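Local structure of CaaX farnesyltransferase alpha subunit Ram2 (Aspergillus fumigatus, 4L9P) at residues W111-A116 and Q147-E152; S260-A265 and K280-S285; P23-I28 and T57-A62; Y166-V171 and E215-L220. The protein forms with the beta subunit Ram1 a heterodimeric farnesyltransferase that probably transfers a farnesyl group to the cysteine of CaaX-ended proteins. The protein carries 1 engineered substitution. One frame throughout, in Å; residues are numbered along the deposited sequence.

Contact 1. Residues W111-A116 and Q147-E152; sequences WLNKVA and QDFLME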
loop_
_atom_site.group_PDB
_atom_site.type_symbol
_atom_site.label_atom_id
_atom_site.label_comp_id
_atom_site.label_asym_id
_atom_site.label_seq_id
_atom_site.Cartn_x
_atom_site.Cartn_y
_atom_site.Cartn_z
ATOM N N TRP A 111 15.661 6.238 25.457
ATOM C CA TRP A 111 14.208 6.282 25.766
ATOM C C TRP A 111 13.384 5.710 24.582
ATOM O O TRP A 111 12.462 4.880 24.788
ATOM C CB TRP A 111 13.806 7.725 26.051
ATOM C CG TRP A 111 12.337 7.914 26.172
ATOM C CD1 TRP A 111 11.574 7.717 27.300
ATOM C CD2 TRP A 111 11.436 8.356 25.149
ATOM N NE1 TRP A 111 10.230 7.999 27.021
ATOM C CE2 TRP A 111 10.134 8.408 25.719
ATOM C CE3 TRP A 111 11.604 8.732 23.813
ATOM C CZ2 TRP A 111 9.019 8.803 24.979
ATOM C CZ3 TRP A 111 10.492 9.120 23.083
ATOM C CH2 TRP A 111 9.210 9.136 23.674
ATOM N N LEU A 112 13.718 6.122 23.355
ATOM C CA LEU A 112 12.969 5.677 22.176
ATOM C C LEU A 112 13.054 4.162 22.034
ATOM O O LEU A 112 12.064 3.523 21.664
ATOM C CB LEU A 112 13.573 6.377 20.948
ATOM C CG LEU A 112 12.774 6.083 19.658
ATOM C CD1 LEU A 112 11.316 6.572 19.720
ATOM C CD2 LEU A 112 13.540 6.719 18.480
ATOM N N ASN A 113 14.208 3.574 22.356
ATOM C CA ASN A 113 14.330 2.120 22.240
ATOM C C ASN A 113 13.283 1.419 23.124
ATOM O O ASN A 113 12.715 0.385 22.734
ATOM C CB ASN A 113 15.688 1.648 22.743
ATOM C CG ASN A 113 16.820 1.992 21.821
ATOM O OD1 ASN A 113 16.622 2.416 20.673
ATOM N ND2 ASN A 113 18.048 1.851 22.326
ATOM N N LYS A 114 13.032 1.938 24.316
ATOM C CA LYS A 114 12.017 1.349 25.189
ATOM C C LYS A 114 10.613 1.460 24.615
ATOM O O LYS A 114 9.804 0.531 24.728
ATOM C CB LYS A 114 12.067 2.056 26.587
ATOM C CG LYS A 114 13.396 1.787 27.310
ATOM C CD LYS A 114 13.567 2.736 28.514
ATOM C CE LYS A 114 15.057 2.940 28.909
ATOM N NZ LYS A 114 15.378 3.817 30.105
ATOM N N VAL A 115 10.299 2.605 24.013
ATOM C CA VAL A 115 9.010 2.776 23.369
ATOM C C VAL A 115 8.853 1.810 22.183
ATOM O O VAL A 115 7.805 1.176 22.004
ATOM C CB VAL A 115 8.811 4.261 22.883
ATOM C CG1 VAL A 115 7.361 4.434 22.340
ATOM C CG2 VAL A 115 9.023 5.285 24.043
ATOM N N ALA A 116 9.929 1.683 21.394
ATOM C CA ALA A 116 9.945 0.837 20.203
ATOM C C ALA A 116 9.709 -0.637 20.599
ATOM O O ALA A 116 9.035 -1.358 19.902
ATOM C CB ALA A 116 11.281 0.997 19.426
ATOM N N GLN A 147 23.072 -1.297 15.333
ATOM C CA GLN A 147 22.705 -2.524 14.557
ATOM C C GLN A 147 22.149 -3.602 15.502
ATOM O O GLN A 147 21.155 -4.285 15.167
ATOM C CB GLN A 147 23.914 -3.019 13.737
ATOM C CG GLN A 147 24.261 -2.069 12.591
ATOM C CD GLN A 147 25.620 -2.349 12.027
ATOM O OE1 GLN A 147 26.573 -2.618 12.773
ATOM N NE2 GLN A 147 25.749 -2.314 10.694
ATOM N N ASP A 148 22.705 -3.731 16.691
ATOM C CA ASP A 148 22.177 -4.716 17.631
ATOM C C ASP A 148 20.742 -4.392 18.056
ATOM O O ASP A 148 19.938 -5.311 18.240
ATOM C CB ASP A 148 23.053 -4.753 18.921
ATOM C CG ASP A 148 24.304 -5.583 18.743
ATOM O OD1 ASP A 148 24.602 -6.048 17.638
ATOM O OD2 ASP A 148 25.021 -5.758 19.731
ATOM N N PHE A 149 20.418 -3.113 18.234
ATOM C CA PHE A 149 19.045 -2.783 18.571
ATOM C C PHE A 149 18.119 -3.209 17.425
ATOM O O PHE A 149 16.998 -3.751 17.670
ATOM C CB PHE A 149 18.826 -1.276 18.847
ATOM C CG PHE A 149 17.421 -1.024 19.291
ATOM C CD1 PHE A 149 17.010 -1.524 20.521
ATOM C CD2 PHE A 149 16.509 -0.405 18.466
ATOM C CE1 PHE A 149 15.679 -1.438 20.911
ATOM C CE2 PHE A 149 15.159 -0.237 18.879
ATOM C CZ PHE A 149 14.750 -0.790 20.079
ATOM N N LEU A 150 18.500 -2.948 16.167
ATOM C CA LEU A 150 17.629 -3.343 15.066
ATOM C C LEU A 150 17.476 -4.880 15.102
ATOM O O LEU A 150 16.352 -5.384 14.835
ATOM C CB LEU A 150 18.221 -2.924 13.724
ATOM C CG LEU A 150 18.417 -1.402 13.663
ATOM C CD1 LEU A 150 18.893 -1.063 12.250
ATOM C CD2 LEU A 150 17.168 -0.611 14.053
ATOM N N MET A 151 18.515 -5.641 15.447
ATOM C CA MET A 151 18.350 -7.085 15.559
ATOM C C MET A 151 17.484 -7.514 16.731
ATOM O O MET A 151 16.826 -8.563 16.620
ATOM C CB MET A 151 19.711 -7.767 15.645
ATOM C CG MET A 151 20.520 -7.597 14.331
ATOM S SD MET A 151 19.692 -8.260 12.874
ATOM C CE MET A 151 20.220 -9.974 12.970
ATOM N N GLU A 152 17.406 -6.725 17.812
ATOM C CA GLU A 152 16.430 -6.973 18.871
ATOM C C GLU A 152 15.017 -6.885 18.308
ATOM O O GLU A 152 14.115 -7.672 18.670
ATOM C CB GLU A 152 16.560 -5.921 19.981
ATOM C CG GLU A 152 15.975 -6.376 21.303
ATOM C CD GLU A 152 16.423 -5.535 22.532
ATOM O OE1 GLU A 152 15.896 -5.750 23.629
ATOM O OE2 GLU A 152 17.268 -4.640 22.397
#
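An amide-on-ring stack between Asn-113 and Phe-149 joins helix 105-118 to helix 146-156, two helices that lie in consecutive prenyltransferase alpha subunit repeats. The Asn-113 amide lies nearly flat over one face of the Phe-149 ring, the two planes only 15° apart. Its OD1 sits 3.4 Å above the ring plane and over the ring centre, with Phe-149 CE2 the nearest ring atom at 3.5 Å. The CB of Asn-113 shares the same face in a CH-pi contact, 4.0 Å from the Phe-149 centroid. With CG anti to the backbone N (chi1 -176°), Phe-149 sends its ring straight across to the neighbouring helix, where CZ comes within 3.5 Å of Asn-113 O and 3.6 Å of Asn-113 CA. This is a helix-to-helix joint of the right-handed alpha-alpha superhelix, related to TPR arrays, that such repeats build. One turn further along helix 105-118, Ala-116 meets the ring in its plane, its CB 4.0 Å from Phe-149 CZ. Helix 123-133 backs both partners: Arg-129 packs against Phe-149 and donates a hydrogen bond from NH1 to Asn-113 OD1. That bond fixes the rotation of the amide, and the positive charge would probably draw electron density from OD1, easing its position above the pi cloud. Ile-125 of the same helix covers Ala-116.

Contact 2. Residues S260-A265 and K280-S285; sequences SPWSYA and KDFARS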
loop_
_atom_site.group_PDB
_atom_site.type_symbol
_atom_site.label_atom_id
_atom_site.label_comp_id
_atom_site.label_asym_id
_atom_site.label_seq_id
_atom_site.Cartn_x
_atom_site.Cartn_y
_atom_site.Cartn_z
ATOM N N SER A 260 11.615 -16.089 -3.019
ATOM C CA SER A 260 12.520 -14.936 -2.796
ATOM C C SER A 260 13.887 -15.022 -3.492
ATOM O O SER A 260 14.262 -14.076 -4.150
ATOM C CB SER A 260 12.701 -14.664 -1.289
ATOM O OG SER A 260 11.445 -14.281 -0.706
ATOM N N PRO A 261 14.628 -16.149 -3.347
ATOM C CA PRO A 261 15.948 -16.206 -4.015
ATOM C C PRO A 261 15.826 -16.269 -5.539
ATOM O O PRO A 261 16.743 -15.816 -6.198
ATOM C CB PRO A 261 16.579 -17.518 -3.498
ATOM C CG PRO A 261 15.379 -18.382 -3.052
ATOM C CD PRO A 261 14.442 -17.304 -2.431
ATOM N N TRP A 262 14.739 -16.825 -6.075
ATOM C CA TRP A 262 14.558 -16.824 -7.533
ATOM C C TRP A 262 14.370 -15.390 -8.011
ATOM O O TRP A 262 14.939 -14.979 -9.038
ATOM C CB TRP A 262 13.351 -17.669 -7.946
ATOM C CG TRP A 262 13.551 -19.148 -7.749
ATOM C CD1 TRP A 262 13.102 -19.891 -6.704
ATOM C CD2 TRP A 262 14.142 -20.067 -8.675
ATOM N NE1 TRP A 262 13.401 -21.239 -6.900
ATOM C CE2 TRP A 262 14.057 -21.364 -8.095
ATOM C CE3 TRP A 262 14.761 -19.924 -9.938
ATOM C CZ2 TRP A 262 14.537 -22.526 -8.762
ATOM C CZ3 TRP A 262 15.285 -21.083 -10.580
ATOM C CH2 TRP A 262 15.130 -22.359 -9.997
ATOM N N SER A 263 13.557 -14.613 -7.288
ATOM C CA SER A 263 13.343 -13.211 -7.664
ATOM C C SER A 263 14.649 -12.429 -7.492
ATOM O O SER A 263 14.970 -11.571 -8.303
ATOM C CB SER A 263 12.243 -12.599 -6.816
ATOM O OG SER A 263 11.013 -13.309 -7.048
ATOM N N TYR A 264 15.391 -12.704 -6.432
ATOM C CA TYR A 264 16.670 -12.005 -6.221
ATOM C C TYR A 264 17.603 -12.314 -7.406
ATOM O O TYR A 264 18.213 -11.398 -7.992
ATOM C CB TYR A 264 17.263 -12.480 -4.899
ATOM C CG TYR A 264 18.567 -11.837 -4.567
ATOM C CD1 TYR A 264 18.582 -10.532 -4.036
ATOM C CD2 TYR A 264 19.784 -12.487 -4.793
ATOM C CE1 TYR A 264 19.784 -9.919 -3.742
ATOM C CE2 TYR A 264 21.027 -11.876 -4.499
ATOM C CZ TYR A 264 21.007 -10.592 -3.979
ATOM O OH TYR A 264 22.191 -9.933 -3.684
ATOM N N ALA A 265 17.687 -13.571 -7.818
ATOM C CA ALA A 265 18.567 -13.918 -8.947
ATOM C C ALA A 265 18.151 -13.249 -10.247
ATOM O O ALA A 265 19.004 -12.786 -11.013
ATOM C CB ALA A 265 18.638 -15.456 -9.156
ATOM N N LYS A 280 19.761 -21.956 -17.212
ATOM C CA LYS A 280 18.874 -22.898 -17.873
ATOM C C LYS A 280 19.034 -24.296 -17.287
ATOM O O LYS A 280 18.062 -24.945 -16.962
ATOM C CB LYS A 280 19.124 -22.886 -19.376
ATOM C CG LYS A 280 18.138 -23.723 -20.193
ATOM C CD LYS A 280 18.500 -23.671 -21.666
ATOM C CE LYS A 280 17.680 -24.678 -22.434
ATOM N NZ LYS A 280 18.182 -24.810 -23.821
ATOM N N ASP A 281 20.268 -24.740 -17.105
ATOM C CA ASP A 281 20.474 -26.095 -16.636
ATOM C C ASP A 281 20.085 -26.205 -15.170
ATOM O O ASP A 281 19.524 -27.215 -14.748
ATOM C CB ASP A 281 21.934 -26.456 -16.800
ATOM C CG ASP A 281 22.304 -26.713 -18.226
ATOM O OD1 ASP A 281 21.412 -27.034 -19.045
ATOM O OD2 ASP A 281 23.518 -26.619 -18.516
ATOM N N PHE A 282 20.398 -25.177 -14.377
ATOM C CA PHE A 282 20.001 -25.188 -12.980
ATOM C C PHE A 282 18.459 -25.304 -12.890
ATOM O O PHE A 282 17.947 -26.101 -12.116
ATOM C CB PHE A 282 20.461 -23.898 -12.296
ATOM C CG PHE A 282 20.096 -23.804 -10.842
ATOM C CD1 PHE A 282 20.729 -24.613 -9.924
ATOM C CD2 PHE A 282 19.156 -22.864 -10.390
ATOM C CE1 PHE A 282 20.458 -24.540 -8.590
ATOM C CE2 PHE A 282 18.849 -22.778 -9.031
ATOM C CZ PHE A 282 19.527 -23.619 -8.124
ATOM N N ALA A 283 17.728 -24.501 -13.664
ATOM C CA ALA A 283 16.265 -24.537 -13.632
ATOM C C ALA A 283 15.774 -25.917 -14.071
ATOM O O ALA A 283 14.903 -26.476 -13.439
ATOM C CB ALA A 283 15.661 -23.446 -14.535
ATOM N N ARG A 284 16.351 -26.475 -15.141
ATOM C CA ARG A 284 15.940 -27.812 -15.588
ATOM C C ARG A 284 16.133 -28.869 -14.508
ATOM O O ARG A 284 15.428 -29.895 -14.509
ATOM C CB ARG A 284 16.761 -28.241 -16.802
ATOM C CG ARG A 284 16.563 -27.408 -18.031
ATOM C CD ARG A 284 17.425 -27.940 -19.204
ATOM N NE ARG A 284 16.621 -28.825 -20.035
ATOM C CZ ARG A 284 16.908 -30.091 -20.381
ATOM N NH1 ARG A 284 18.021 -30.708 -19.968
ATOM N NH2 ARG A 284 16.045 -30.758 -21.148
ATOM N N SER A 285 17.121 -28.686 -13.625
ATOM C CA SER A 285 17.370 -29.706 -12.596
ATOM C C SER A 285 16.175 -29.922 -11.640
ATOM O O SER A 285 16.138 -30.939 -10.942
ATOM C CB SER A 285 18.659 -29.422 -11.805
ATOM O OG SER A 285 18.530 -28.310 -10.918
#
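Trp-262 and Phe-282 meet through one corner of the indole: CH2 of Trp-262 lies 3.9 Å from Phe-282 CE2 and 4.1 Å from Phe-282 CD2. The pair joins two consecutive helices, 259-272 and 280-284, in the C-terminal part of the all-helical superhelix. The six-membered ring of Trp-262 and the Phe-282 ring are inclined at 39°, with centroids 5.7 Å apart, an oblique aromatic contact. Beside it, the edge of the indole points at the backbone of the second helix, where Ala-283 CA is 4.4 Å from Trp-262 CH2. Phe-282 holds CG anti to its own N (chi1 180°), which extends the ring toward the indole.

Farther out, Trp-262 NE1 is hydrogen-bonded to Pro-256 O, which settles how the indole is turned about its axis and satisfies its buried N-H. His-305 and Ala-306 of helix 304-317 pack on the indole as well, and Leu-310 of that helix touches Ala-283. Phe-282 belongs to a wider aromatic cluster, in edge-to-face contact with Trp-279 and Phe-286. At the far end of the segment, Ser-285 OG folds back and donates to Phe-282 O at 2.6 Å.

Contact 3. Residues P23-I28 and T57-A62; sequences PEWASI and TSYLRA. With EDO (1,2-ethanediol), chain G.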
loop_
_atom_site.group_PDB
_atom_site.type_symbol
_atom_site.label_atom_id
_atom_site.label_comp_id
_atom_site.label_asym_id
_atom_site.label_seq_id
_atom_site.Cartn_x
_atom_site.Cartn_y
_atom_site.Cartn_z
ATOM N N PRO A 23 1.883 23.059 40.255
ATOM C CA PRO A 23 2.316 24.441 40.025
ATOM C C PRO A 23 3.324 24.653 38.870
ATOM O O PRO A 23 3.477 25.787 38.375
ATOM C CB PRO A 23 2.968 24.840 41.369
ATOM C CG PRO A 23 3.258 23.603 42.034
ATOM C CD PRO A 23 2.331 22.501 41.540
ATOM N N GLU A 24 3.969 23.560 38.407
ATOM C CA GLU A 24 4.854 23.602 37.255
ATOM C C GLU A 24 4.098 24.055 35.997
ATOM O O GLU A 24 4.686 24.615 35.100
ATOM C CB GLU A 24 5.306 22.177 36.953
ATOM C CG GLU A 24 6.571 21.800 37.592
ATOM C CD GLU A 24 7.736 22.276 36.769
ATOM O OE1 GLU A 24 7.756 21.985 35.559
ATOM O OE2 GLU A 24 8.623 22.918 37.348
ATOM N N TRP A 25 2.803 23.831 36.005
ATOM C CA TRP A 25 1.935 24.066 34.853
ATOM C C TRP A 25 1.017 25.244 35.105
ATOM O O TRP A 25 0.138 25.548 34.299
ATOM C CB TRP A 25 1.127 22.783 34.571
ATOM C CG TRP A 25 1.976 21.768 33.870
ATOM C CD1 TRP A 25 2.648 20.706 34.421
ATOM C CD2 TRP A 25 2.304 21.795 32.493
ATOM N NE1 TRP A 25 3.362 20.035 33.443
ATOM C CE2 TRP A 25 3.171 20.697 32.251
ATOM C CE3 TRP A 25 1.969 22.651 31.449
ATOM C CZ2 TRP A 25 3.692 20.421 30.984
ATOM C CZ3 TRP A 25 2.450 22.345 30.158
ATOM C CH2 TRP A 25 3.321 21.248 29.968
ATOM N N ALA A 26 1.197 25.908 36.253
ATOM C CA ALA A 26 0.290 27.005 36.547
ATOM C C ALA A 26 0.311 28.154 35.556
ATOM O O ALA A 26 -0.718 28.766 35.362
ATOM C CB ALA A 26 0.575 27.555 38.002
ATOM N N SER A 27 1.462 28.454 34.943
ATOM C CA SER A 27 1.637 29.637 34.078
ATOM C C SER A 27 0.959 29.536 32.721
ATOM O O SER A 27 1.053 30.494 31.938
ATOM C CB SER A 27 3.137 30.035 33.915
ATOM O OG SER A 27 3.863 29.083 33.087
ATOM N N ILE A 28 0.280 28.413 32.433
ATOM C CA ILE A 28 -0.366 28.247 31.122
ATOM C C ILE A 28 -1.767 27.648 31.279
ATOM O O ILE A 28 -1.975 26.814 32.122
ATOM C CB ILE A 28 0.550 27.481 30.149
ATOM C CG1 ILE A 28 0.104 27.716 28.698
ATOM C CG2 ILE A 28 0.620 26.004 30.501
ATOM C CD1 ILE A 28 1.089 27.107 27.658
ATOM N N THR A 57 -3.921 16.280 26.639
ATOM C CA THR A 57 -4.019 16.866 25.302
ATOM C C THR A 57 -4.494 18.311 25.272
ATOM O O THR A 57 -4.121 19.052 24.368
ATOM C CB THR A 57 -4.904 15.979 24.356
ATOM O OG1 THR A 57 -6.203 15.793 24.958
ATOM C CG2 THR A 57 -4.233 14.614 24.077
ATOM N N SER A 58 -5.311 18.724 26.264
ATOM C CA SER A 58 -5.690 20.129 26.361
ATOM C C SER A 58 -4.472 21.018 26.723
ATOM O O SER A 58 -4.317 22.131 26.200
ATOM C CB SER A 58 -6.854 20.285 27.354
ATOM O OG SER A 58 -7.984 19.505 26.933
ATOM N N TYR A 59 -3.578 20.507 27.558
ATOM C CA TYR A 59 -2.310 21.225 27.813
ATOM C C TYR A 59 -1.406 21.191 26.568
ATOM O O TYR A 59 -0.715 22.159 26.272
ATOM C CB TYR A 59 -1.569 20.645 29.067
ATOM C CG TYR A 59 -2.122 21.269 30.331
ATOM C CD1 TYR A 59 -3.239 20.742 30.959
ATOM C CD2 TYR A 59 -1.609 22.456 30.787
ATOM C CE1 TYR A 59 -3.790 21.367 32.114
ATOM C CE2 TYR A 59 -2.170 23.079 31.898
ATOM C CZ TYR A 59 -3.226 22.513 32.536
ATOM O OH TYR A 59 -3.790 23.105 33.670
ATOM N N LEU A 60 -1.429 20.080 25.797
ATOM C CA LEU A 60 -0.606 20.044 24.599
ATOM C C LEU A 60 -1.079 21.104 23.578
ATOM O O LEU A 60 -0.252 21.792 22.939
ATOM C CB LEU A 60 -0.674 18.617 23.978
ATOM C CG LEU A 60 0.312 18.518 22.794
ATOM C CD1 LEU A 60 1.763 18.566 23.254
ATOM C CD2 LEU A 60 0.056 17.253 21.929
ATOM N N ARG A 61 -2.385 21.249 23.436
ATOM C CA ARG A 61 -2.888 22.284 22.534
ATOM C C ARG A 61 -2.338 23.660 22.947
ATOM O O ARG A 61 -1.918 24.443 22.104
ATOM C CB ARG A 61 -4.427 22.342 22.523
ATOM C CG ARG A 61 -5.026 21.309 21.596
ATOM C CD ARG A 61 -6.551 21.532 21.404
ATOM N NE ARG A 61 -7.203 20.987 22.569
ATOM C CZ ARG A 61 -7.626 19.739 22.730
ATOM N NH1 ARG A 61 -7.618 18.827 21.742
ATOM N NH2 ARG A 61 -8.122 19.435 23.903
ATOM N N ALA A 62 -2.322 23.937 24.249
ATOM C CA ALA A 62 -1.845 25.230 24.709
ATOM C C ALA A 62 -0.358 25.430 24.462
ATOM O O ALA A 62 0.063 26.504 24.029
ATOM C CB ALA A 62 -2.156 25.387 26.237
HETATM C C1 EDO G . -8.460 14.925 22.746
HETATM O O1 EDO G . -7.969 16.261 22.804
HETATM C C2 EDO G . -8.392 14.395 21.339
HETATM O O2 EDO G . -7.067 14.496 20.786
HETATM O O HOH W 1 -2.587 25.346 34.532
#
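A single water links Trp-25 and Tyr-59 where their side chains also touch: it lies 2.7 Å from Trp-25 O and 2.7 Å from Tyr-59 OH, at the edge of the phenol and in its plane. The two ring planes are 72° apart, an oblique pairing in which Trp-25 CE3 comes to 3.6 Å from Tyr-59 CD2. A type I beta turn from Trp-25 to Ile-28 brings both residues onto helix 51-65. Ile-28 has CG1 anti to the backbone N (chi1 -161°), which carries CD1 to 3.9 Å from Ala-62 CB, while its carbonyl O stands 3.7 Å from Tyr-59 CE2. The turn in the N-terminal region thus packs against helix 51-65, with Arg-72 and Leu-76 of helix 71-83 packing on Trp-25.

On another side of the helix an ethanediol, probably from the crystallisation liquor, donates from O1 to Thr-57 OG1 and accepts from Arg-61 NH1 at 2.8 Å. It also bonds Asp-148 of the beta subunit Ram1, and Arg-61 itself reaches His-194 O of Ram1. One flank of the helix thus combines apolar packing with a water-bridged hydroxyl, while on another Thr-57 and Arg-61 offer polar groups, Arg-61 to the partner subunit.

Contact 4. Residues Y166-V171 and E215-L220; sequences YRHWLV and EFDAGL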
loop_
_atom_site.group_PDB
_atom_site.type_symbol
_atom_site.label_atom_id
_atom_site.label_comp_id
_atom_site.label_asym_id
_atom_site.label_seq_id
_atom_site.Cartn_x
_atom_site.Cartn_y
_atom_site.Cartn_z
ATOM N N TYR A 166 13.780 1.784 8.033
ATOM C CA TYR A 166 14.798 2.569 8.783
ATOM C C TYR A 166 16.183 2.022 8.482
ATOM O O TYR A 166 17.144 2.821 8.278
ATOM C CB TYR A 166 14.474 2.483 10.243
ATOM C CG TYR A 166 15.609 3.141 11.091
ATOM C CD1 TYR A 166 15.688 4.549 11.251
ATOM C CD2 TYR A 166 16.625 2.340 11.609
ATOM C CE1 TYR A 166 16.744 5.107 11.972
ATOM C CE2 TYR A 166 17.690 2.906 12.310
ATOM C CZ TYR A 166 17.708 4.291 12.470
ATOM O OH TYR A 166 18.717 4.890 13.204
ATOM N N ARG A 167 16.360 0.711 8.437
ATOM C CA ARG A 167 17.710 0.186 8.220
ATOM C C ARG A 167 18.215 0.539 6.811
ATOM O O ARG A 167 19.421 0.781 6.646
ATOM C CB ARG A 167 17.760 -1.337 8.490
ATOM C CG ARG A 167 19.239 -1.825 8.685
ATOM C CD ARG A 167 19.324 -3.251 9.190
ATOM N NE ARG A 167 20.722 -3.528 9.492
ATOM C CZ ARG A 167 21.159 -4.414 10.373
ATOM N NH1 ARG A 167 20.301 -5.188 11.031
ATOM N NH2 ARG A 167 22.487 -4.470 10.612
ATOM N N HIS A 168 17.328 0.629 5.799
ATOM C CA HIS A 168 17.798 1.075 4.477
ATOM C C HIS A 168 18.288 2.526 4.599
ATOM O O HIS A 168 19.374 2.846 4.058
ATOM C CB HIS A 168 16.587 1.095 3.505
ATOM C CG HIS A 168 16.878 1.803 2.227
ATOM N ND1 HIS A 168 17.405 1.136 1.142
ATOM C CD2 HIS A 168 16.832 3.125 1.883
ATOM C CE1 HIS A 168 17.651 2.008 0.164
ATOM N NE2 HIS A 168 17.316 3.221 0.581
ATOM N N TRP A 169 17.545 3.387 5.296
ATOM C CA TRP A 169 17.975 4.775 5.466
ATOM C C TRP A 169 19.335 4.797 6.196
ATOM O O TRP A 169 20.229 5.602 5.826
ATOM C CB TRP A 169 16.898 5.560 6.271
ATOM C CG TRP A 169 17.407 6.913 6.630
ATOM C CD1 TRP A 169 17.395 8.065 5.859
ATOM C CD2 TRP A 169 18.152 7.226 7.790
ATOM N NE1 TRP A 169 18.054 9.069 6.496
ATOM C CE2 TRP A 169 18.547 8.594 7.684
ATOM C CE3 TRP A 169 18.504 6.493 8.925
ATOM C CZ2 TRP A 169 19.308 9.232 8.681
ATOM C CZ3 TRP A 169 19.304 7.140 9.898
ATOM C CH2 TRP A 169 19.676 8.487 9.752
ATOM N N LEU A 170 19.496 3.972 7.234
ATOM C CA LEU A 170 20.730 3.975 8.030
ATOM C C LEU A 170 21.894 3.593 7.147
ATOM O O LEU A 170 23.009 4.222 7.260
ATOM C CB LEU A 170 20.543 2.988 9.170
ATOM C CG LEU A 170 21.713 2.922 10.160
ATOM C CD1 LEU A 170 21.650 4.129 11.111
ATOM C CD2 LEU A 170 21.604 1.606 10.940
ATOM N N VAL A 171 21.735 2.591 6.305
ATOM C CA VAL A 171 22.810 2.195 5.401
ATOM C C VAL A 171 23.194 3.312 4.446
ATOM O O VAL A 171 24.408 3.559 4.250
ATOM C CB VAL A 171 22.404 0.912 4.627
ATOM C CG1 VAL A 171 23.386 0.645 3.481
ATOM C CG2 VAL A 171 22.324 -0.249 5.576
ATOM N N GLU A 215 22.920 11.622 -6.465
ATOM C CA GLU A 215 21.654 11.314 -7.120
ATOM C C GLU A 215 20.594 11.087 -6.021
ATOM O O GLU A 215 20.931 10.703 -4.917
ATOM C CB GLU A 215 21.799 9.996 -7.881
ATOM C CG GLU A 215 22.877 10.012 -8.950
ATOM C CD GLU A 215 22.611 10.964 -10.133
ATOM O OE1 GLU A 215 23.557 11.188 -10.937
ATOM O OE2 GLU A 215 21.486 11.508 -10.271
ATOM N N PHE A 216 19.329 11.296 -6.335
ATOM C CA PHE A 216 18.260 10.934 -5.413
ATOM C C PHE A 216 18.273 9.421 -5.216
ATOM O O PHE A 216 18.643 8.646 -6.112
ATOM C CB PHE A 216 16.920 11.319 -6.045
ATOM C CG PHE A 216 16.732 12.791 -6.212
ATOM C CD1 PHE A 216 16.921 13.644 -5.141
ATOM C CD2 PHE A 216 16.358 13.324 -7.443
ATOM C CE1 PHE A 216 16.727 15.064 -5.292
ATOM C CE2 PHE A 216 16.186 14.738 -7.600
ATOM C CZ PHE A 216 16.363 15.578 -6.527
ATOM N N ASP A 217 17.850 8.980 -4.045
ATOM C CA ASP A 217 17.826 7.524 -3.778
ATOM C C ASP A 217 16.839 6.803 -4.724
ATOM O O ASP A 217 15.834 7.346 -5.124
ATOM C CB ASP A 217 17.362 7.304 -2.320
ATOM C CG ASP A 217 17.711 5.890 -1.741
ATOM O OD1 ASP A 217 18.405 5.030 -2.402
ATOM O OD2 ASP A 217 17.235 5.656 -0.587
ATOM N N ALA A 218 17.152 5.557 -5.042
ATOM C CA ALA A 218 16.314 4.773 -5.916
ATOM C C ALA A 218 16.453 3.322 -5.468
ATOM O O ALA A 218 17.513 2.900 -4.974
ATOM C CB ALA A 218 16.765 4.881 -7.382
ATOM N N GLY A 219 15.463 2.478 -5.742
ATOM C CA GLY A 219 15.621 1.048 -5.495
ATOM C C GLY A 219 16.488 0.371 -6.545
ATOM O O GLY A 219 17.060 -0.695 -6.294
ATOM N N LEU A 220 16.574 0.971 -7.720
ATOM C CA LEU A 220 17.285 0.371 -8.865
ATOM C C LEU A 220 18.125 1.410 -9.566
ATOM O O LEU A 220 17.768 2.592 -9.595
ATOM C CB LEU A 220 16.244 -0.140 -9.893
ATOM C CG LEU A 220 15.377 -1.311 -9.436
ATOM C CD1 LEU A 220 14.196 -1.555 -10.404
ATOM C CD2 LEU A 220 16.247 -2.551 -9.313
#
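Asp-217 is the residue of segment 215-220 that reaches His-168, and the extended loop leads up to it through Glu-215 and Phe-216, the latter packed on Pro-237 of the beta subunit Ram1. At Asp-217, CG is anti to the backbone N (chi1 -162°), and the carboxylate projects toward helix 161-174. His-168 NE2 donates to Asp-217 OD2 at 2.7 Å with an N-H...O angle of 165°, and OD2 accepts through its syn lone pair. The acceptor lies in the imidazole plane, and ring and carboxylate are nearly coplanar, 15° apart. OD1 stands farther off, 3.7 Å from His-168 NE2; it takes a weak hydrogen bond from Ala-218 N and makes a long, weak ion pair with Arg-172.

Beyond the aspartate, Ala-218 packs on Arg-294 of Ram1, Gly-219 forms backbone hydrogen bonds with Ram1, and Leu-220 touches Thr-297 of Ram1. Met-205 of helix 197-208 and Pro-306 of Ram1 flank His-168. The arrangement is a partly buried histidine-carboxylate hydrogen bond, here tying an irregular loop between helices 197-208 and 238-254 to a repeat helix of the superhelix at the subunit interface.

How the contacts relate
The four contacts are spread along the elongated superhelix. Contact 3 near the N-terminus and contact 2 near the C-terminus lie on opposite sides of the chain's centre, 62 Å apart between centres. Contacts 1 and 4 sit between them and touch where the successive helices 146-156 and 161-174 pack together: Arg-167 packs with CG 3.7 Å from Leu-150 CD1 and NH1 3.6 Å from Met-151 SD. The side chain of His-168 in contact 4 is about 13 Å from the bound farnesyl diphosphate analogue FII. Contact 2 comes within about 9 Å of contact 4, nearest atoms. Segments of contacts 2, 3 and 4 touch Ram1; those of contact 1 do not.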